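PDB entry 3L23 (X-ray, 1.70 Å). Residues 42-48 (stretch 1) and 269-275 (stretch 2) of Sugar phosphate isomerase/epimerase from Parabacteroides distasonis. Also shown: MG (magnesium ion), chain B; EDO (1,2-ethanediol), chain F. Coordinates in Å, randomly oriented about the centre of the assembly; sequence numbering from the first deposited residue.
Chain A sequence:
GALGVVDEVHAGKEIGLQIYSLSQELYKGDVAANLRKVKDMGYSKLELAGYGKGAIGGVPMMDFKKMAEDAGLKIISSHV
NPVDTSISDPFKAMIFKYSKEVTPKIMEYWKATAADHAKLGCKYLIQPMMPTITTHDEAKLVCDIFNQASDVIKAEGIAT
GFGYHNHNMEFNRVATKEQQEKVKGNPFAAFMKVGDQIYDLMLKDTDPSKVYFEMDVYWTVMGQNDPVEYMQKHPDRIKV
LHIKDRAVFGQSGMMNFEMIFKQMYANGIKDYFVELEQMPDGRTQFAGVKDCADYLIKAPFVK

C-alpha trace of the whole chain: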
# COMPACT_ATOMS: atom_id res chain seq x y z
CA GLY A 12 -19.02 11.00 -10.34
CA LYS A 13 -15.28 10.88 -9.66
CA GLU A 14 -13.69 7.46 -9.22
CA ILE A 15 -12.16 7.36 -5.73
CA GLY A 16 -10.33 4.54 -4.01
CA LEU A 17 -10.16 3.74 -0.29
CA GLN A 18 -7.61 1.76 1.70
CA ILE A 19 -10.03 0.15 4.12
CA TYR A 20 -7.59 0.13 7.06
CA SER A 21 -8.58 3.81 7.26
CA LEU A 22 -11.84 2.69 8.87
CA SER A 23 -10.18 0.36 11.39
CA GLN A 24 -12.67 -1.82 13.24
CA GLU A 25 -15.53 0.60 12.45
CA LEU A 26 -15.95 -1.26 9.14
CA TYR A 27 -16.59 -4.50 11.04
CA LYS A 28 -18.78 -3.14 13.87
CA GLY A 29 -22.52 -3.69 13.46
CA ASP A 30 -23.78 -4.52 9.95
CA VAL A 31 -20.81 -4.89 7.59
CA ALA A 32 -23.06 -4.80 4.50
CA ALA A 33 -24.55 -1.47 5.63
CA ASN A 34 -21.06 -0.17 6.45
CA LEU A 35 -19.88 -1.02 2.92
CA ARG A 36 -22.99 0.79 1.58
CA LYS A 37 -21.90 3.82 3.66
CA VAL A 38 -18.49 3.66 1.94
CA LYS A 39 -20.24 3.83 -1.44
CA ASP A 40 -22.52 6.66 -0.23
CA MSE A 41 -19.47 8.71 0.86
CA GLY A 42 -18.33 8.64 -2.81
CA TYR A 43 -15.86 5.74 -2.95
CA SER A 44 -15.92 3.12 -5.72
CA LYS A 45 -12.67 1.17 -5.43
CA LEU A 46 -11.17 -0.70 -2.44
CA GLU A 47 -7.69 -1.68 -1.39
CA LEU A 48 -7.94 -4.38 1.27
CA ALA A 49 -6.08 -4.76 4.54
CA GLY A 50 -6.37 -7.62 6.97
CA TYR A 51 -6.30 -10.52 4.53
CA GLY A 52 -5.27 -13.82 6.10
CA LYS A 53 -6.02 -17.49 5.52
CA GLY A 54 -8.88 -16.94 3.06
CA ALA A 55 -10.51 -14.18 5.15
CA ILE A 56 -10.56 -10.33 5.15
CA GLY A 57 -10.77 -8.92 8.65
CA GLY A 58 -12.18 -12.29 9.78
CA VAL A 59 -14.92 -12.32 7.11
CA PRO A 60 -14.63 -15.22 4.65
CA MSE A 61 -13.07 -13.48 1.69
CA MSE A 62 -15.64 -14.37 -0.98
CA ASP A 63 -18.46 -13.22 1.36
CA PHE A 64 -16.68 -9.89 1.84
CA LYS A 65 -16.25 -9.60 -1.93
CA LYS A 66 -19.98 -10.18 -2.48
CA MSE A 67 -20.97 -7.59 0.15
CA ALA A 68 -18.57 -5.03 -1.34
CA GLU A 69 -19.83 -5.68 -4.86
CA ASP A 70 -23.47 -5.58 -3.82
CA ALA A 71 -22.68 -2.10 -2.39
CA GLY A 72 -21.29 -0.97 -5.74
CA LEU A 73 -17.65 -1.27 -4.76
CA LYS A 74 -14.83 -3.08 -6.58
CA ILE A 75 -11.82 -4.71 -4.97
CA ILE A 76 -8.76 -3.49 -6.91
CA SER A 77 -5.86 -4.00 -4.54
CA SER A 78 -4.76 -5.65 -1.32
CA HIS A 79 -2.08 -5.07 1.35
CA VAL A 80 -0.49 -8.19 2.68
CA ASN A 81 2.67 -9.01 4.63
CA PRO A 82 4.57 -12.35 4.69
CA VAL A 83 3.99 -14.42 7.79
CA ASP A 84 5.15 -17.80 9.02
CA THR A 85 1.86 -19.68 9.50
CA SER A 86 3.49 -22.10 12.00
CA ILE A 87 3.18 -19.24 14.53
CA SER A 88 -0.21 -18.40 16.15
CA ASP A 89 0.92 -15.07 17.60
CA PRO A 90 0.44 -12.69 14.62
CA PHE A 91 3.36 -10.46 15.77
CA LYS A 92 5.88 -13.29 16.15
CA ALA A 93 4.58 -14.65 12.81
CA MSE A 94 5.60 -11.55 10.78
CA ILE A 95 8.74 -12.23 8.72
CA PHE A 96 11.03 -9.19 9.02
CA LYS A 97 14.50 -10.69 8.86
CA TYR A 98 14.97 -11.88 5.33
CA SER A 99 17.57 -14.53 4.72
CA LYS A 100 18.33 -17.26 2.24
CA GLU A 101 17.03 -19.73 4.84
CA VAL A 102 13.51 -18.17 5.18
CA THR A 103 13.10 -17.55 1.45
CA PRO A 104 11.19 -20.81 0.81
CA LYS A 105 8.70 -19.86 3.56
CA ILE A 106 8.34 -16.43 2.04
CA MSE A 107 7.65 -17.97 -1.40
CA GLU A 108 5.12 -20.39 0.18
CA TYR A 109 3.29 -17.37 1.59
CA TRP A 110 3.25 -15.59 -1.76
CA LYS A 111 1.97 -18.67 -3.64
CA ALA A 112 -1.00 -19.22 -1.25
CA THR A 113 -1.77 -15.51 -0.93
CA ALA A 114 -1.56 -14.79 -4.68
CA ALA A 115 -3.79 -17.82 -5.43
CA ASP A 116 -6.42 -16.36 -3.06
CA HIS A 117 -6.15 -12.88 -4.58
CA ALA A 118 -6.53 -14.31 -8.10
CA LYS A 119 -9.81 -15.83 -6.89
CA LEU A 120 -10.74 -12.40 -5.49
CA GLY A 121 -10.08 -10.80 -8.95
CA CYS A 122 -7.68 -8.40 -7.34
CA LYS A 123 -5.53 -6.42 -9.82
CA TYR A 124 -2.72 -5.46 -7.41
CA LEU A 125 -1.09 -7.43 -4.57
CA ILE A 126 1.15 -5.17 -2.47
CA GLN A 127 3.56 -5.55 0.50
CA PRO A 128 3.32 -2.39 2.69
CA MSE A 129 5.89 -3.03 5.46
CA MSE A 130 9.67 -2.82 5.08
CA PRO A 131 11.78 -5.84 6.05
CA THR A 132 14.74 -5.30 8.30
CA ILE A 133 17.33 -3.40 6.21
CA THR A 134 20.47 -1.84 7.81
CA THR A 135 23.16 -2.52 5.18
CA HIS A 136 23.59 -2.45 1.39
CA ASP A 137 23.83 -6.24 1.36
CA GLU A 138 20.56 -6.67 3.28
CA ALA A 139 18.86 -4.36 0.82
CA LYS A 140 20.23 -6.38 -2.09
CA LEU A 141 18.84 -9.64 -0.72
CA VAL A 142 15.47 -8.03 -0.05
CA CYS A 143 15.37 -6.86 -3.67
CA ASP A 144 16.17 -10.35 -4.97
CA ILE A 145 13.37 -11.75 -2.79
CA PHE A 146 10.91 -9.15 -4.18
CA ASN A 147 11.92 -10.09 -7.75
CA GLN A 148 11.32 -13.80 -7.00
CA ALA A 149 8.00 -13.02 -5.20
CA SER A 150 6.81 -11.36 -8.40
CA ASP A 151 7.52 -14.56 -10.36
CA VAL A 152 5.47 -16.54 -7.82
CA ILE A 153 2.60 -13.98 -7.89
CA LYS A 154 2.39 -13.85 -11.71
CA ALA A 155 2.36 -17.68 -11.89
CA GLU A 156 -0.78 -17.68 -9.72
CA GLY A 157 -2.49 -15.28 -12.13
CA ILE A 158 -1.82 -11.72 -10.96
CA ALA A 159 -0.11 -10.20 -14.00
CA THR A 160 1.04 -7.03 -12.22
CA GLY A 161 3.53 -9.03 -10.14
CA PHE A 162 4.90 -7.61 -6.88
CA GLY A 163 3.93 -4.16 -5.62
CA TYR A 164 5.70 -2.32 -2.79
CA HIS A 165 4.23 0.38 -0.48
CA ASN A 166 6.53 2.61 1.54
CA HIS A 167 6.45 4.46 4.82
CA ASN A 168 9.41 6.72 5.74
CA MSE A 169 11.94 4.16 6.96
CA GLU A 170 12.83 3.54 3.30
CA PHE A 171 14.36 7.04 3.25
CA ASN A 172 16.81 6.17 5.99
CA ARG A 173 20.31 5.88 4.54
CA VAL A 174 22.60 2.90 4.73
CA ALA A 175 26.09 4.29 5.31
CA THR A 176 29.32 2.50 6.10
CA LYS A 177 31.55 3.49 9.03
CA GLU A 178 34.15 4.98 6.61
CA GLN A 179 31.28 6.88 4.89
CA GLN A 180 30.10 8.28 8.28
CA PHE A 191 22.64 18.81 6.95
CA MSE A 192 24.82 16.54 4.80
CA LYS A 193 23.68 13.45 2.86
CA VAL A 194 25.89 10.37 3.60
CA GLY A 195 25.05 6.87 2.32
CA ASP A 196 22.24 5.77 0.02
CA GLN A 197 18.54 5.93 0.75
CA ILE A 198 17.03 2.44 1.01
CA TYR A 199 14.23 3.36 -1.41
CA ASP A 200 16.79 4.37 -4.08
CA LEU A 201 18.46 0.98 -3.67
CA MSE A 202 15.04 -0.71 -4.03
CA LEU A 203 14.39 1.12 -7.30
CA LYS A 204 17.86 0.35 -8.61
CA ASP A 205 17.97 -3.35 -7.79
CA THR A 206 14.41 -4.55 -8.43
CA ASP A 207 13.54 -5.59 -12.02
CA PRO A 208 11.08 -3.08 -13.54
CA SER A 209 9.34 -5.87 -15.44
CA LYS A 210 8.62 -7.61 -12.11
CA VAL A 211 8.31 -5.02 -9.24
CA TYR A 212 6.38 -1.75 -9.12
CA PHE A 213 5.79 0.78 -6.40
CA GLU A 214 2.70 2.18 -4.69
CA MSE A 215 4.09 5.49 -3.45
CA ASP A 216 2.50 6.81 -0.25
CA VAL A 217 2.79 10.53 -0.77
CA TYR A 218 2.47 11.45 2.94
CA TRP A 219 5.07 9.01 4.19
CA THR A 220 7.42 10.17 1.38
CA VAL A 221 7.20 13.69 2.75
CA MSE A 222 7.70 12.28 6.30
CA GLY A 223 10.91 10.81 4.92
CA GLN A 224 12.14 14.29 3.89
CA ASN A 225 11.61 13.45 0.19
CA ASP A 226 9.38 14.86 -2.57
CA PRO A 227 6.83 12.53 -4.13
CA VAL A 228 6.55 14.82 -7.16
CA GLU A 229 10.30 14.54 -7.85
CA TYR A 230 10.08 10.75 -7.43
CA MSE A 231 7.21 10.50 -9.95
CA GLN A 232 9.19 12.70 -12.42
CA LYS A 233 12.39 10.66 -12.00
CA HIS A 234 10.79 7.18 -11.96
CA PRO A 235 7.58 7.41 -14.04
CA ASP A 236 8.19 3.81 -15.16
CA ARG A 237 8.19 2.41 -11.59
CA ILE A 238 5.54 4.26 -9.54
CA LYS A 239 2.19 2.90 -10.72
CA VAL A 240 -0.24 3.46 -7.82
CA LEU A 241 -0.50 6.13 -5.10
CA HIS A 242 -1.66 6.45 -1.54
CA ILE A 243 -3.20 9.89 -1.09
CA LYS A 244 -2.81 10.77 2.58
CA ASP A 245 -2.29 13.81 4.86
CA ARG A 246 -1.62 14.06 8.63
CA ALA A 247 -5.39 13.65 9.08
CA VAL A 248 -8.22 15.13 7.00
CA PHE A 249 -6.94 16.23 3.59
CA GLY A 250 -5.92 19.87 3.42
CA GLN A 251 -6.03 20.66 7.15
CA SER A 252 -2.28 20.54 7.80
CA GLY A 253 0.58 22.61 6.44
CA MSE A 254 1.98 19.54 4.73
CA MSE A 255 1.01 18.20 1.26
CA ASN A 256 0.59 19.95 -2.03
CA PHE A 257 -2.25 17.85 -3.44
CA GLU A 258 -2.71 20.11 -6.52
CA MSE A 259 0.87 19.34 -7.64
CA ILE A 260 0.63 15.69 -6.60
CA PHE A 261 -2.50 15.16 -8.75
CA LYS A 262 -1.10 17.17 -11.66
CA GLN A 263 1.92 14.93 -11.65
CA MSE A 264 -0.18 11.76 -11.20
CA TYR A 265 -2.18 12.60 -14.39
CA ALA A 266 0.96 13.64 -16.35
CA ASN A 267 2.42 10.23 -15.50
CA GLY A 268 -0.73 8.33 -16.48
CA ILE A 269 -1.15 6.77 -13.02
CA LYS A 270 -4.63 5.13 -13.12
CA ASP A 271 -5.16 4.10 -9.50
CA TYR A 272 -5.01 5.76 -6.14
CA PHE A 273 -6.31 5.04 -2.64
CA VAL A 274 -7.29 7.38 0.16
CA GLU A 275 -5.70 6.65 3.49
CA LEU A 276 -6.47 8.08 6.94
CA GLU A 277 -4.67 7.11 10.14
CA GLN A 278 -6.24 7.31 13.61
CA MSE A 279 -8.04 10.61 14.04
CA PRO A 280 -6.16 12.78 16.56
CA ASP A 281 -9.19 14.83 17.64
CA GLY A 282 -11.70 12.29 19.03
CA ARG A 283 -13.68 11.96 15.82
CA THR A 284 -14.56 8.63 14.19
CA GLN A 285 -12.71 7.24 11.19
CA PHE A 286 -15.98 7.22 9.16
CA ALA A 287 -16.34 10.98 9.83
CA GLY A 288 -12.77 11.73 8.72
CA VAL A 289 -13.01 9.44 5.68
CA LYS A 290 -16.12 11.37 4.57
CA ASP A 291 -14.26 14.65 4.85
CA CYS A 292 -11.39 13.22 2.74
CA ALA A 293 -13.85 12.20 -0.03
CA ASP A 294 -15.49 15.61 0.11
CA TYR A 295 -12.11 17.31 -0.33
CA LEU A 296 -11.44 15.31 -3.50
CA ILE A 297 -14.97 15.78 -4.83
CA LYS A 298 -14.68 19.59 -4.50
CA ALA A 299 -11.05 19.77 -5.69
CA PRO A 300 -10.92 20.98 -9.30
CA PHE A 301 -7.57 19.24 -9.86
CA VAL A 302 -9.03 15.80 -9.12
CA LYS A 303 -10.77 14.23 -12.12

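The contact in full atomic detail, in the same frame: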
# COMPACT_ATOMS: atom_id res chain seq x y z
N GLY A 42 -18.88 8.31 -1.49
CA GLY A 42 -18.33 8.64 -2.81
C GLY A 42 -17.18 7.78 -3.27
O GLY A 42 -16.53 8.10 -4.25
N TYR A 43 -16.91 6.67 -2.57
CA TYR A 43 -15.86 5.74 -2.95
C TYR A 43 -16.38 4.66 -3.88
O TYR A 43 -17.48 4.20 -3.74
CB TYR A 43 -15.24 5.09 -1.70
CG TYR A 43 -14.56 6.08 -0.82
CD1 TYR A 43 -13.27 6.52 -1.11
CD2 TYR A 43 -15.20 6.65 0.28
CE1 TYR A 43 -12.64 7.46 -0.33
CE2 TYR A 43 -14.54 7.63 1.08
CZ TYR A 43 -13.24 7.99 0.77
OH TYR A 43 -12.54 8.95 1.52
N SER A 44 -15.54 4.20 -4.81
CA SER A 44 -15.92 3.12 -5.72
C SER A 44 -14.98 1.91 -5.78
O SER A 44 -15.39 0.84 -6.24
CB SER A 44 -16.04 3.72 -7.12
OG SER A 44 -14.77 4.27 -7.46
N LYS A 45 -13.75 2.12 -5.34
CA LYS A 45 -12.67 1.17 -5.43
C LYS A 45 -12.03 0.93 -4.06
O LYS A 45 -11.80 1.87 -3.29
CB LYS A 45 -11.60 1.69 -6.42
CG LYS A 45 -12.11 1.74 -7.85
CD LYS A 45 -11.36 2.72 -8.75
CE LYS A 45 -9.94 2.28 -9.05
NZ LYS A 45 -9.28 3.15 -10.13
N LEU A 46 -11.74 -0.32 -3.74
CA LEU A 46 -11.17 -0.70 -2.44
C LEU A 46 -9.79 -1.29 -2.57
O LEU A 46 -9.54 -2.02 -3.51
CB LEU A 46 -12.04 -1.73 -1.77
CG LEU A 46 -13.48 -1.30 -1.47
CD1 LEU A 46 -14.20 -2.49 -0.80
CD2 LEU A 46 -13.58 -0.01 -0.64
N GLU A 47 -8.91 -0.93 -1.64
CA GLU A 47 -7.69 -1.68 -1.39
C GLU A 47 -7.88 -2.29 -0.02
O GLU A 47 -8.18 -1.57 0.97
CB GLU A 47 -6.50 -0.78 -1.41
CG GLU A 47 -5.16 -1.54 -1.20
CD GLU A 47 -4.02 -0.57 -1.33
OE1 GLU A 47 -3.89 0.30 -0.44
OE2 GLU A 47 -3.28 -0.66 -2.35
N LEU A 48 -7.73 -3.62 0.04
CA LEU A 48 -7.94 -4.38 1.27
C LEU A 48 -6.77 -4.24 2.25
O LEU A 48 -5.65 -3.86 1.87
CB LEU A 48 -8.12 -5.86 0.94
CG LEU A 48 -9.15 -6.25 -0.11
CD1 LEU A 48 -9.11 -7.77 -0.34
CD2 LEU A 48 -10.55 -5.76 0.31
N ILE A 269 -0.82 7.65 -14.15
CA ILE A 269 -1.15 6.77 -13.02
C ILE A 269 -2.70 6.66 -12.96
O ILE A 269 -3.39 7.64 -12.87
CB ILE A 269 -0.53 7.27 -11.71
CG1 ILE A 269 1.00 7.11 -11.76
CG2 ILE A 269 -1.10 6.49 -10.53
CD1 ILE A 269 1.73 7.76 -10.62
N LYS A 270 -3.20 5.43 -13.02
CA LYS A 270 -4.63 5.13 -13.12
C LYS A 270 -5.28 4.68 -11.81
O LYS A 270 -6.47 4.38 -11.81
CB LYS A 270 -4.82 3.97 -14.09
N ASP A 271 -4.54 4.54 -10.73
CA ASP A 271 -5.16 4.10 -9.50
C ASP A 271 -4.56 4.80 -8.30
O ASP A 271 -3.35 4.92 -8.20
CB ASP A 271 -4.97 2.58 -9.36
CG ASP A 271 -5.79 1.81 -10.39
OD1 ASP A 271 -7.04 1.92 -10.33
OD2 ASP A 271 -5.18 1.13 -11.24
N TYR A 272 -5.42 5.27 -7.41
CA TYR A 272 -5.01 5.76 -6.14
C TYR A 272 -6.01 5.36 -5.07
O TYR A 272 -7.18 5.06 -5.36
CB TYR A 272 -4.80 7.29 -6.12
CG TYR A 272 -6.07 8.10 -6.20
CD1 TYR A 272 -6.81 8.43 -5.06
CD2 TYR A 272 -6.53 8.58 -7.40
CE1 TYR A 272 -7.96 9.19 -5.13
CE2 TYR A 272 -7.70 9.32 -7.46
CZ TYR A 272 -8.39 9.64 -6.31
OH TYR A 272 -9.56 10.39 -6.36
N PHE A 273 -5.51 5.33 -3.84
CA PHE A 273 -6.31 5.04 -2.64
C PHE A 273 -6.13 6.08 -1.55
O PHE A 273 -5.00 6.46 -1.19
CB PHE A 273 -5.98 3.66 -2.10
CG PHE A 273 -6.18 2.59 -3.12
CD1 PHE A 273 -7.45 2.15 -3.41
CD2 PHE A 273 -5.13 2.16 -3.90
CE1 PHE A 273 -7.66 1.21 -4.41
CE2 PHE A 273 -5.30 1.21 -4.88
CZ PHE A 273 -6.59 0.75 -5.17
N VAL A 274 -7.26 6.54 -1.04
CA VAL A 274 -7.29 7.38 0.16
C VAL A 274 -6.89 6.60 1.38
O VAL A 274 -7.33 5.47 1.60
CB VAL A 274 -8.74 7.98 0.39
CG1 VAL A 274 -8.89 8.54 1.82
CG2 VAL A 274 -9.05 9.00 -0.70
N GLU A 275 -6.06 7.22 2.22
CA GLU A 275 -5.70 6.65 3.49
C GLU A 275 -5.82 7.67 4.60
O GLU A 275 -5.50 8.85 4.41
CB GLU A 275 -4.28 6.10 3.44
CG GLU A 275 -3.90 5.48 4.75
CD GLU A 275 -2.61 4.72 4.70
OE1 GLU A 275 -1.76 5.02 3.87
OE2 GLU A 275 -2.44 3.81 5.52
MG MG B . -0.13 4.23 3.04
C1 EDO F . -9.05 5.84 -7.82
O1 EDO F . -8.27 4.63 -7.91
C2 EDO F . -8.95 6.63 -9.11
O2 EDO F . -9.54 5.84 -10.13
O HOH W 1 -0.92 2.20 3.96
O HOH W 2 0.84 4.22 4.94

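Strand 45-48 and the short strand around residues 272-274 cross steeply, at 77° between their N-to-C directions and 7.7 Å at closest approach, and no backbone hydrogen bond joins them; side chains fill the gap. Gly42 ends the preceding helix in a Schellman motif, its positive phi suited to glycine, and the chain then runs through Tyr43 and Ser44 into the strand. Lys45 and Glu47 direct CA-to-CB toward stretch 2, whereas Leu46 between them points away, the usual alternation of a strand. Phe273 is the centre of the apolar contact. Glu47 CB sits over one face of the Phe273 ring, 3.7 Å from the ring centroid and 12° off the normal, a CH-pi contact made by the aliphatic part of an acidic side chain whose carboxylate is hydrogen-bonded elsewhere in the structure. Lys45 O lies at the ring edge, 4.3 Å from Phe273 CE1. Farther along, Tyr43 CE1 packs 3.9 Å from Val274 CG2, which lies near the plane of the tyrosine ring. At the other end Lys45 NZ forms a salt bridge with Asp271 OD1 at 2.6 Å, a short, charged hydrogen bond. The same ammonium donates to O1 and O2 of 1,2-ethanediol, probably from the crystallisation liquor; its O1 also accepts from Tyr272 N (3.0 Å) and donates to Tyr272 O (2.8 Å), linking the two stretches.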